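Local coordinates for protein ML032222a iGluR (Mnemiopsis leidyi, PDB 4YKI) that binds glycine in the ligand-binding domain of an ionotropic glutamate receptor subunit and so probably gates its ion channel, at residues B[77-81]-B[82-86]; B[176-180]-B[181-185]; B[194-197]-B[198-201]; B[238-241]-B[242-246]. All coordinates share one frame; numbering follows the deposited sequence.

Interaction 1: residues B[77-81]-B[82-86]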
loop_
_atom_site.group_PDB
_atom_site.type_symbol
_atom_site.label_atom_id
_atom_site.label_comp_id
_atom_site.label_asym_id
_atom_site.label_seq_id
_atom_site.Cartn_x
_atom_site.Cartn_y
_atom_site.Cartn_z
ATOM N N ILE B 77 2.272 12.234 16.750
ATOM C CA ILE B 77 1.096 11.477 17.164
ATOM C C ILE B 77 0.413 12.187 18.339
ATOM O O ILE B 77 -0.800 12.395 18.339
ATOM C CB ILE B 77 1.447 10.029 17.563
ATOM C CG1 ILE B 77 2.137 9.254 16.426
ATOM C CG2 ILE B 77 0.183 9.299 18.014
ATOM C CD1 ILE B 77 1.310 9.005 15.198
ATOM N N ARG B 78 1.198 12.566 19.348
ATOM C CA ARG B 78 0.645 13.234 20.522
ATOM C C ARG B 78 -0.013 14.562 20.164
ATOM O O ARG B 78 -1.082 14.886 20.675
ATOM C CB ARG B 78 1.728 13.433 21.595
ATOM C CG ARG B 78 1.275 14.155 22.852
ATOM C CD ARG B 78 0.161 13.446 23.609
ATOM N NE ARG B 78 -0.129 14.137 24.870
ATOM C CZ ARG B 78 0.545 13.964 26.006
ATOM N NH1 ARG B 78 1.542 13.094 26.103
ATOM N NH2 ARG B 78 0.200 14.675 27.062
ATOM N N ASP B 79 0.619 15.328 19.275
ATOM C CA ASP B 79 0.030 16.604 18.880
ATOM C C ASP B 79 -1.327 16.395 18.215
ATOM O O ASP B 79 -2.245 17.183 18.399
ATOM C CB ASP B 79 0.955 17.357 17.921
ATOM C CG ASP B 79 2.065 18.139 18.608
ATOM O OD1 ASP B 79 2.198 18.104 19.846
ATOM O OD2 ASP B 79 2.831 18.772 17.838
ATOM N N LEU B 80 -1.440 15.346 17.393
ATOM C CA LEU B 80 -2.721 15.030 16.753
ATOM C C LEU B 80 -3.779 14.653 17.808
ATOM O O LEU B 80 -4.883 15.168 17.784
ATOM C CB LEU B 80 -2.508 13.893 15.745
ATOM C CG LEU B 80 -3.693 13.546 14.855
ATOM C CD1 LEU B 80 -3.999 14.680 13.906
ATOM C CD2 LEU B 80 -3.406 12.304 14.057
ATOM N N LEU B 81 -3.421 13.776 18.741
ATOM C CA LEU B 81 -4.334 13.362 19.811
ATOM C C LEU B 81 -4.791 14.534 20.659
ATOM O O LEU B 81 -5.919 14.545 21.130
ATOM C CB LEU B 81 -3.679 12.314 20.699
ATOM C CG LEU B 81 -3.447 10.966 20.008
ATOM C CD1 LEU B 81 -2.608 10.062 20.883
ATOM C CD2 LEU B 81 -4.763 10.263 19.656
ATOM N N ASP B 82 -3.907 15.522 20.833
ATOM C CA ASP B 82 -4.212 16.686 21.657
ATOM C C ASP B 82 -4.894 17.808 20.884
ATOM O O ASP B 82 -5.089 18.888 21.429
ATOM C CB ASP B 82 -2.924 17.241 22.266
ATOM C CG ASP B 82 -2.357 16.372 23.375
ATOM O OD1 ASP B 82 -3.049 15.445 23.851
ATOM O OD2 ASP B 82 -1.201 16.625 23.747
ATOM N N ASP B 83 -5.264 17.565 19.625
ATOM C CA ASP B 83 -5.978 18.525 18.783
ATOM C C ASP B 83 -5.148 19.758 18.465
ATOM O O ASP B 83 -5.690 20.796 18.135
ATOM C CB ASP B 83 -7.322 18.922 19.417
ATOM C CG ASP B 83 -8.222 19.741 18.484
ATOM O OD1 ASP B 83 -8.372 19.390 17.277
ATOM O OD2 ASP B 83 -8.797 20.750 18.970
ATOM N N LYS B 84 -3.831 19.631 18.527
ATOM C CA LYS B 84 -2.961 20.677 17.997
ATOM C C LYS B 84 -2.907 20.646 16.470
ATOM O O LYS B 84 -2.671 21.683 15.822
ATOM C CB LYS B 84 -1.560 20.551 18.591
ATOM C CG LYS B 84 -1.561 20.845 20.090
ATOM C CD LYS B 84 -0.194 20.784 20.721
ATOM C CE LYS B 84 -0.230 21.195 22.203
ATOM N NZ LYS B 84 1.054 20.886 22.867
ATOM N N THR B 85 -3.125 19.461 15.909
ATOM C CA THR B 85 -3.152 19.272 14.469
ATOM C C THR B 85 -4.383 18.455 14.078
ATOM O O THR B 85 -5.007 17.790 14.918
ATOM C CB THR B 85 -1.886 18.580 13.979
ATOM O OG1 THR B 85 -1.743 17.374 14.728
ATOM C CG2 THR B 85 -0.671 19.467 14.167
ATOM N N ASP B 86 -4.719 18.522 12.790
ATOM C CA ASP B 86 -5.846 17.812 12.188
ATOM C C ASP B 86 -5.434 16.616 11.337
ATOM O O ASP B 86 -6.246 15.730 11.063
ATOM C CB ASP B 86 -6.589 18.774 11.283
ATOM C CG ASP B 86 -7.051 19.989 12.017
ATOM O OD1 ASP B 86 -7.680 19.796 13.060
ATOM O OD2 ASP B 86 -6.761 21.116 11.586
HETATM O O HOH W 1 -2.520 15.841 26.848
HETATM O O HOH W 2 1.149 18.024 22.389
HETATM O O HOH W 3 -6.055 14.472 24.374
#

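Interaction 2: residues B[176-180]-B[181-185]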
loop_
_atom_site.group_PDB
_atom_site.type_symbol
_atom_site.label_atom_id
_atom_site.label_comp_id
_atom_site.label_asym_id
_atom_site.label_seq_id
_atom_site.Cartn_x
_atom_site.Cartn_y
_atom_site.Cartn_z
ATOM N N GLU B 176 24.949 10.961 11.185
ATOM C CA GLU B 176 26.257 11.390 11.682
ATOM C C GLU B 176 26.971 10.262 12.426
ATOM O O GLU B 176 28.186 10.092 12.307
ATOM C CB GLU B 176 26.090 12.592 12.611
ATOM C CG GLU B 176 27.383 13.074 13.275
ATOM C CD GLU B 176 27.145 14.176 14.296
ATOM O OE1 GLU B 176 25.969 14.524 14.546
ATOM O OE2 GLU B 176 28.140 14.694 14.849
ATOM N N THR B 177 26.221 9.499 13.205
ATOM C CA THR B 177 26.769 8.372 13.936
ATOM C C THR B 177 27.165 7.260 12.971
ATOM O O THR B 177 28.273 6.692 13.092
ATOM C CB THR B 177 25.784 7.867 15.018
ATOM O OG1 THR B 177 25.481 8.946 15.905
ATOM C CG2 THR B 177 26.404 6.758 15.812
ATOM N N LEU B 178 26.319 6.968 12.001
ATOM C CA LEU B 178 26.654 5.987 10.977
ATOM C C LEU B 178 27.949 6.370 10.247
ATOM O O LEU B 178 28.838 5.533 10.040
ATOM C CB LEU B 178 25.509 5.883 9.976
ATOM C CG LEU B 178 25.765 5.001 8.757
ATOM C CD1 LEU B 178 25.929 3.536 9.118
ATOM C CD2 LEU B 178 24.650 5.181 7.775
ATOM N N ARG B 179 28.067 7.632 9.857
ATOM C CA ARG B 179 29.238 8.106 9.110
ATOM C C ARG B 179 30.501 8.064 9.959
ATOM O O ARG B 179 31.621 8.022 9.417
ATOM C CB ARG B 179 28.983 9.510 8.558
ATOM C CG ARG B 179 28.032 9.494 7.391
ATOM C CD ARG B 179 27.668 10.894 6.895
ATOM N NE ARG B 179 26.866 10.815 5.689
ATOM C CZ ARG B 179 26.038 11.770 5.264
ATOM N NH1 ARG B 179 25.885 12.890 5.959
ATOM N NH2 ARG B 179 25.372 11.586 4.148
ATOM N N GLY B 180 30.344 8.073 11.268
ATOM C CA GLY B 180 31.476 7.907 12.153
ATOM C C GLY B 180 32.114 6.534 12.121
ATOM O O GLY B 180 33.239 6.373 12.624
ATOM N N GLY B 181 31.422 5.550 11.553
ATOM C CA GLY B 181 31.993 4.232 11.309
ATOM C C GLY B 181 31.724 3.185 12.365
ATOM O O GLY B 181 31.325 3.491 13.483
ATOM N N LEU B 182 31.957 1.933 11.986
ATOM C CA LEU B 182 31.731 0.782 12.843
ATOM C C LEU B 182 30.359 0.817 13.524
ATOM O O LEU B 182 30.219 0.594 14.731
ATOM C CB LEU B 182 32.890 0.634 13.846
ATOM C CG LEU B 182 34.241 0.303 13.194
ATOM C CD1 LEU B 182 35.359 0.434 14.228
ATOM C CD2 LEU B 182 34.230 -1.074 12.588
ATOM N N PHE B 183 29.350 1.060 12.700
ATOM C CA PHE B 183 28.016 1.318 13.192
ATOM C C PHE B 183 26.996 0.739 12.215
ATOM O O PHE B 183 27.201 0.798 10.972
ATOM C CB PHE B 183 27.804 2.824 13.378
ATOM C CG PHE B 183 26.569 3.165 14.185
ATOM C CD1 PHE B 183 26.584 3.037 15.558
ATOM C CD2 PHE B 183 25.388 3.560 13.559
ATOM C CE1 PHE B 183 25.464 3.319 16.305
ATOM C CE2 PHE B 183 24.249 3.845 14.318
ATOM C CZ PHE B 183 24.293 3.738 15.673
ATOM N N VAL B 184 25.932 0.152 12.766
ATOM C CA VAL B 184 24.777 -0.279 11.996
ATOM C C VAL B 184 23.569 0.592 12.401
ATOM O O VAL B 184 23.177 0.650 13.583
ATOM C CB VAL B 184 24.429 -1.762 12.249
ATOM C CG1 VAL B 184 23.155 -2.162 11.491
ATOM C CG2 VAL B 184 25.570 -2.676 11.845
ATOM N N PHE B 185 22.973 1.251 11.421
ATOM C CA PHE B 185 21.772 2.047 11.615
ATOM C C PHE B 185 20.614 1.288 10.991
ATOM O O PHE B 185 20.681 0.884 9.835
ATOM C CB PHE B 185 21.965 3.427 10.975
ATOM C CG PHE B 185 20.749 4.334 11.035
ATOM C CD1 PHE B 185 19.895 4.345 12.124
ATOM C CD2 PHE B 185 20.485 5.191 9.988
ATOM C CE1 PHE B 185 18.788 5.203 12.133
ATOM C CE2 PHE B 185 19.388 6.032 10.015
ATOM C CZ PHE B 185 18.548 6.014 11.087
HETATM O O HOH W 4 30.101 5.575 14.784
#

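Interaction 3: residues B[194-197]-B[198-201]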
loop_
_atom_site.group_PDB
_atom_site.type_symbol
_atom_site.label_atom_id
_atom_site.label_comp_id
_atom_site.label_asym_id
_atom_site.label_seq_id
_atom_site.Cartn_x
_atom_site.Cartn_y
_atom_site.Cartn_z
ATOM N N HIS B 194 17.396 7.536 -0.186
ATOM C CA HIS B 194 17.580 8.904 -0.592
ATOM C C HIS B 194 18.790 9.561 0.060
ATOM O O HIS B 194 19.625 10.193 -0.615
ATOM C CB HIS B 194 16.348 9.736 -0.269
ATOM C CG HIS B 194 16.551 11.172 -0.587
ATOM N ND1 HIS B 194 16.533 11.649 -1.881
ATOM C CD2 HIS B 194 16.896 12.213 0.197
ATOM C CE1 HIS B 194 16.797 12.939 -1.867
ATOM N NE2 HIS B 194 17.026 13.311 -0.621
ATOM N N ASN B 195 18.878 9.420 1.375
ATOM C CA ASN B 195 19.826 10.182 2.161
ATOM C C ASN B 195 21.258 9.650 2.139
ATOM O O ASN B 195 22.174 10.403 2.444
ATOM C CB ASN B 195 19.311 10.338 3.591
ATOM C CG ASN B 195 18.165 11.316 3.675
ATOM O OD1 ASN B 195 18.388 12.514 3.551
ATOM N ND2 ASN B 195 16.954 10.832 3.831
ATOM N N LEU B 196 21.446 8.389 1.760
ATOM C CA LEU B 196 22.784 7.782 1.781
ATOM C C LEU B 196 23.287 7.487 0.373
ATOM O O LEU B 196 24.254 6.742 0.199
ATOM C CB LEU B 196 22.754 6.519 2.641
ATOM C CG LEU B 196 22.372 6.755 4.102
ATOM C CD1 LEU B 196 22.249 5.449 4.840
ATOM C CD2 LEU B 196 23.342 7.662 4.809
ATOM N N ILE B 197 22.678 8.115 -0.629
ATOM C CA ILE B 197 22.996 7.847 -2.033
ATOM C C ILE B 197 24.470 8.043 -2.393
ATOM O O ILE B 197 24.997 7.307 -3.233
ATOM C CB ILE B 197 22.092 8.698 -2.983
ATOM C CG1 ILE B 197 22.219 8.217 -4.436
ATOM C CG2 ILE B 197 22.386 10.185 -2.836
ATOM C CD1 ILE B 197 21.725 6.808 -4.667
ATOM N N SER B 198 25.113 9.012 -1.751
ATOM C CA SER B 198 26.520 9.355 -2.017
ATOM C C SER B 198 27.478 8.881 -0.914
ATOM O O SER B 198 28.640 9.321 -0.842
ATOM C CB SER B 198 26.667 10.866 -2.189
ATOM O OG SER B 198 26.466 11.542 -0.958
ATOM N N ASP B 199 26.989 7.994 -0.053
ATOM C CA ASP B 199 27.836 7.348 0.958
ATOM C C ASP B 199 28.323 6.022 0.414
ATOM O O ASP B 199 27.746 4.962 0.653
ATOM C CB ASP B 199 27.077 7.166 2.270
ATOM C CG ASP B 199 26.813 8.481 2.958
ATOM O OD1 ASP B 199 25.795 9.133 2.652
ATOM O OD2 ASP B 199 27.635 8.888 3.796
ATOM N N CYS B 200 29.426 6.082 -0.317
ATOM C CA CYS B 200 29.911 4.920 -1.036
ATOM C C CYS B 200 30.536 3.880 -0.113
ATOM O O CYS B 200 30.796 2.759 -0.543
ATOM C CB CYS B 200 30.919 5.347 -2.109
ATOM S SG CYS B 200 30.317 6.610 -3.259
ATOM N N ASP B 201 30.784 4.254 1.129
ATOM C CA ASP B 201 31.356 3.356 2.127
ATOM C C ASP B 201 30.278 2.856 3.103
ATOM O O ASP B 201 30.596 2.352 4.176
ATOM C CB ASP B 201 32.501 4.063 2.879
ATOM C CG ASP B 201 32.071 5.378 3.526
ATOM O OD1 ASP B 201 30.904 5.787 3.340
ATOM O OD2 ASP B 201 32.906 6.021 4.214
HETATM O O HOH W 5 24.599 10.609 0.510
HETATM O O HOH W 6 24.985 4.065 0.552
#

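Interaction 4: residues B[238-241]-B[242-246]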
loop_
_atom_site.group_PDB
_atom_site.type_symbol
_atom_site.label_atom_id
_atom_site.label_comp_id
_atom_site.label_asym_id
_atom_site.label_seq_id
_atom_site.Cartn_x
_atom_site.Cartn_y
_atom_site.Cartn_z
ATOM N N GLU B 238 -3.459 8.456 -10.981
ATOM C CA GLU B 238 -3.046 9.357 -12.048
ATOM C C GLU B 238 -1.548 9.381 -12.277
ATOM O O GLU B 238 -1.095 9.982 -13.242
ATOM C CB GLU B 238 -3.579 10.772 -11.796
ATOM C CG GLU B 238 -5.093 10.845 -11.906
ATOM C CD GLU B 238 -5.666 12.190 -11.560
ATOM O OE1 GLU B 238 -5.054 12.910 -10.765
ATOM O OE2 GLU B 238 -6.753 12.511 -12.081
ATOM N N GLY B 239 -0.781 8.733 -11.409
ATOM C CA GLY B 239 0.664 8.680 -11.556
ATOM C C GLY B 239 1.402 9.789 -10.833
ATOM O O GLY B 239 2.627 9.898 -10.953
ATOM N N PHE B 240 0.662 10.615 -10.103
ATOM C CA PHE B 240 1.242 11.785 -9.452
ATOM C C PHE B 240 2.240 11.407 -8.354
ATOM O O PHE B 240 3.281 12.046 -8.207
ATOM C CB PHE B 240 0.117 12.657 -8.900
ATOM C CG PHE B 240 0.560 13.986 -8.329
ATOM C CD1 PHE B 240 1.332 14.880 -9.065
ATOM C CD2 PHE B 240 0.143 14.365 -7.069
ATOM C CE1 PHE B 240 1.705 16.097 -8.535
ATOM C CE2 PHE B 240 0.507 15.595 -6.536
ATOM C CZ PHE B 240 1.279 16.461 -7.277
ATOM N N ILE B 241 1.943 10.367 -7.588
ATOM C CA ILE B 241 2.852 9.947 -6.530
ATOM C C ILE B 241 4.195 9.538 -7.138
ATOM O O ILE B 241 5.246 9.949 -6.663
ATOM C CB ILE B 241 2.245 8.818 -5.648
ATOM C CG1 ILE B 241 0.902 9.236 -5.044
ATOM C CG2 ILE B 241 3.217 8.405 -4.557
ATOM C CD1 ILE B 241 0.942 10.437 -4.153
ATOM N N ASP B 242 4.151 8.742 -8.198
ATOM C CA ASP B 242 5.373 8.279 -8.842
ATOM C C ASP B 242 6.151 9.457 -9.440
ATOM O O ASP B 242 7.373 9.507 -9.344
ATOM C CB ASP B 242 5.064 7.239 -9.931
ATOM C CG ASP B 242 4.646 5.882 -9.377
ATOM O OD1 ASP B 242 4.945 5.571 -8.221
ATOM O OD2 ASP B 242 4.046 5.095 -10.128
ATOM N N ILE B 243 5.450 10.389 -10.067
ATOM C CA ILE B 243 6.105 11.570 -10.625
ATOM C C ILE B 243 6.808 12.385 -9.522
ATOM O O ILE B 243 7.928 12.863 -9.708
ATOM C CB ILE B 243 5.088 12.405 -11.416
ATOM C CG1 ILE B 243 4.792 11.683 -12.742
ATOM C CG2 ILE B 243 5.580 13.843 -11.665
ATOM C CD1 ILE B 243 3.559 12.165 -13.480
ATOM N N LEU B 244 6.169 12.528 -8.368
ATOM C CA LEU B 244 6.807 13.264 -7.267
ATOM C C LEU B 244 8.011 12.540 -6.691
ATOM O O LEU B 244 8.988 13.185 -6.324
ATOM C CB LEU B 244 5.811 13.544 -6.159
ATOM C CG LEU B 244 4.694 14.529 -6.484
ATOM C CD1 LEU B 244 3.795 14.672 -5.267
ATOM C CD2 LEU B 244 5.213 15.900 -6.944
ATOM N N TRP B 245 7.953 11.215 -6.581
ATOM C CA TRP B 245 9.110 10.485 -6.081
ATOM C C TRP B 245 10.297 10.672 -7.053
ATOM O O TRP B 245 11.432 10.874 -6.636
ATOM C CB TRP B 245 8.797 9.002 -5.890
ATOM C CG TRP B 245 9.966 8.227 -5.381
ATOM C CD1 TRP B 245 10.660 7.291 -6.056
ATOM C CD2 TRP B 245 10.577 8.325 -4.087
ATOM N NE1 TRP B 245 11.655 6.779 -5.280
ATOM C CE2 TRP B 245 11.638 7.409 -4.069
ATOM C CE3 TRP B 245 10.335 9.100 -2.938
ATOM C CZ2 TRP B 245 12.455 7.243 -2.965
ATOM C CZ3 TRP B 245 11.166 8.930 -1.834
ATOM C CH2 TRP B 245 12.201 8.001 -1.857
ATOM N N GLU B 246 10.032 10.603 -8.353
ATOM C CA GLU B 246 11.077 10.853 -9.344
ATOM C C GLU B 246 11.647 12.274 -9.221
ATOM O O GLU B 246 12.859 12.477 -9.320
ATOM C CB GLU B 246 10.532 10.604 -10.754
ATOM C CG GLU B 246 11.482 10.967 -11.886
ATOM C CD GLU B 246 12.647 10.003 -12.028
ATOM O OE1 GLU B 246 12.665 8.969 -11.324
ATOM O OE2 GLU B 246 13.544 10.279 -12.859
#

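Interaction 1: residues B[77-81]-B[82-86]
Arg-78 and Asp-82 form a salt bridge where helix 75-81 ends. From CB the arginine chain bends at chi2 (61°), which turns its outer half onto the carboxylate. Arg-78 CG lies 3.6 Å from Asp-82 OD2, and CD lies against the same oxygen. NE donates to Asp-82 OD2 at 2.9 Å. The guanidinium and carboxylate planes stand 88° apart. OD2 is met on its syn side. At the tip, NH2 reaches Asp-82 OD1 through a water, while NH1 bonds to the backbone O of Trp-73. With an alanine in place of Arg-78, the Asp-82 carboxylate is likely to lose its cationic mate and turn more freely. Asp-82 N also bonds to the Arg-78 carbonyl O.

A second water accepts from Lys-84 NZ and donates to Asp-79 OD1 and Asp-82 OD2. It joins Lys-84 to two carboxylates without direct contact between the charged atoms. Nearer the backbone, the CD methylene of Lys-84 lies 3.7 Å from Asp-79 OD1. On the buried side, Thr-85 OG1 sits 3.2 Å from Leu-80 CA, and Leu-80 CD1 reaches the Thr-85 carbonyl O.

The backbone closes with two bonds, Lys-84 N to Asp-79 O at 2.9 Å and Asp-83 N to Leu-80 O at 3.0 Å. Asp-83 has positive phi (65°). This is a Schellman motif, which ends the helix and turns the chain toward strand 87-89.

Interaction 2: residues B[176-180]-B[181-185]
Thr-177 and Leu-178 of helix 171-179 pack on Phe-183 and Phe-185 of strand 183-188, across a tight helix-to-strand turn. The turn leads into a G1 beta bulge, in which Leu-182 and Phe-183 both face Lys-118 of strand 109-118.

The aromatic contact is a CH-pi interaction. The Thr-177 CG2 methyl sits over the centre of one face of the Phe-183 ring, 3.6 Å from the centroid and 10° off the normal. Two torsions bring them together: Thr-177 has CG2 opposite its own N, and Phe-183 has CG opposite its N (chi1 -167°). The OG1 branch of Thr-177 turns back instead and bonds to the carbonyl O of His-173.

The apolar contacts are looser. Leu-178 CB lies 4.3 Å from Phe-183 CD2, and Leu-178 CD1 lies 4.4 Å from Phe-185 CB. Leu-168 of strand 166-168 also packs against Thr-177 and both phenylalanines, so the helix is seated on the sheet.

The polar contacts belong to the backbone. Gly-181 N donates to Leu-178 O at 3.0 Å, approaching from above the carbonyl plane. Gly-181 has positive phi (95°), and a CB there would collide with the carbonyl O of Gly-180; this calls for glycine. One water spans the mouth of the turn, donating to Thr-177 O and to Gly-181 O, each at 2.7 Å.

Interaction 3: residues B[194-197]-B[198-201]
Leu-196 to Asp-199 form a type I beta turn just after helix 189-195, closed by a bond from Asp-199 N to Leu-196 O of 3.0 Å, the donor well above the carbonyl plane.

Among the side chains, Leu-196 and Asp-199 meet across this turn. The CD2 methyl of Leu-196 rests 3.6 Å from Asp-199 OD1, and the same oxygen lies 3.4 Å from Leu-196 CA. Asp-199 has CG opposite its own carbonyl carbon (chi1 -69°), which swings the carboxylate back over Leu-196. Its other oxygen, OD2, forms a salt bridge with Arg-179 of helix 171-179. CD1 of Leu-196 packs on Leu-178 of that helix, and the leucine side chain also touches Ile-175. Ile-197 turns away and packs on Ser-250 and Ser-253 of the C-terminal segment. The next residue but two, Cys-200, forms a disulfide with Cys-255 of that segment.

Water ties the turn together. One molecule donates to Asn-195 O and to Asp-199 OD1, the latter at 2.9 Å. It also accepts from Ser-198 N at 2.8 Å. This links the last helical carbonyl to the turn.

The chemistry is mostly polar and solvent-assisted. Asp-199 OD1 accepts a hydrogen bond from water and OD2 pairs with Arg-179, a setting that probably favours the charged form of the carboxylate. The turn is thus fixed by a backbone bond, a water and a charge pair, with leucine supplying the apolar side.

Interaction 4: residues B[238-241]-B[242-246]
Phe-240 and Leu-244 meet because their first torsions lean the two side chains toward each other along one side of helix 240-248. Phe-240 has CG opposite its backbone N (chi1 -174°). Leu-244 has CG opposite its carbonyl carbon (chi1 -68°), which sends it back toward the start of the helix.

The leucine lies over one face of the Phe-240 ring. Its CD1 methyl makes a CH-pi contact, 3.9 Å from the ring centroid and 22° off the normal. It is offset toward the rim, so the closest carbon is Phe-240 CE2 at 3.6 Å. The CD2 methyl of Leu-244 touches the CE1 side of the ring at 3.9 Å. The ring of Phe-235, in the preceding helix, also packs with Phe-240 edge-to-face. Were Phe-240 an alanine, both methyls of Leu-244 would probably lose their aromatic cover and a gap would open beside Phe-235.

Ile-243 CG1 lies 3.3 Å from Gly-239 O, next to the bond that Ile-243 N makes to the same oxygen at 3.0 Å. Leu-244 N bonds to Phe-240 O, and Trp-245 N to Ile-241 O. Ile-241 and Leu-244 both pack on Met-41 of helix 37-49. Asp-242 packs on Ser-211 of the second subunit.

Gly-239 has positive phi, at which a CB would jam against the carbonyl of Glu-238. It joins two consecutive helices: it is the C-prime residue of the Schellman motif that ends helix 225-238, and also the N-cap of helix 240-248.

Overall arrangement
All four contacts are local. Interactions 1, 2 and 3 lie where a helix runs out into a turn or loop; in interaction 4 one helix ends and the next begins at the same glycine. Interaction 3 lies at the surface, while the other three are partly buried. Interactions 2 and 3 touch through a charge pair and leucine packing, their centres about 12 Å apart. Interaction 1 lies across the chain's centre from both, with centres about 33 and 34 Å away. Charge and water dominate interaction 1; water, backbone and a charge pair with helix 171-179 mark interaction 3. Methyl groups over phenylalanine rings mark interactions 2 and 4. Positive-phi residues serve interactions 1, 2 and 4, an aspartate in the first and glycines in the others.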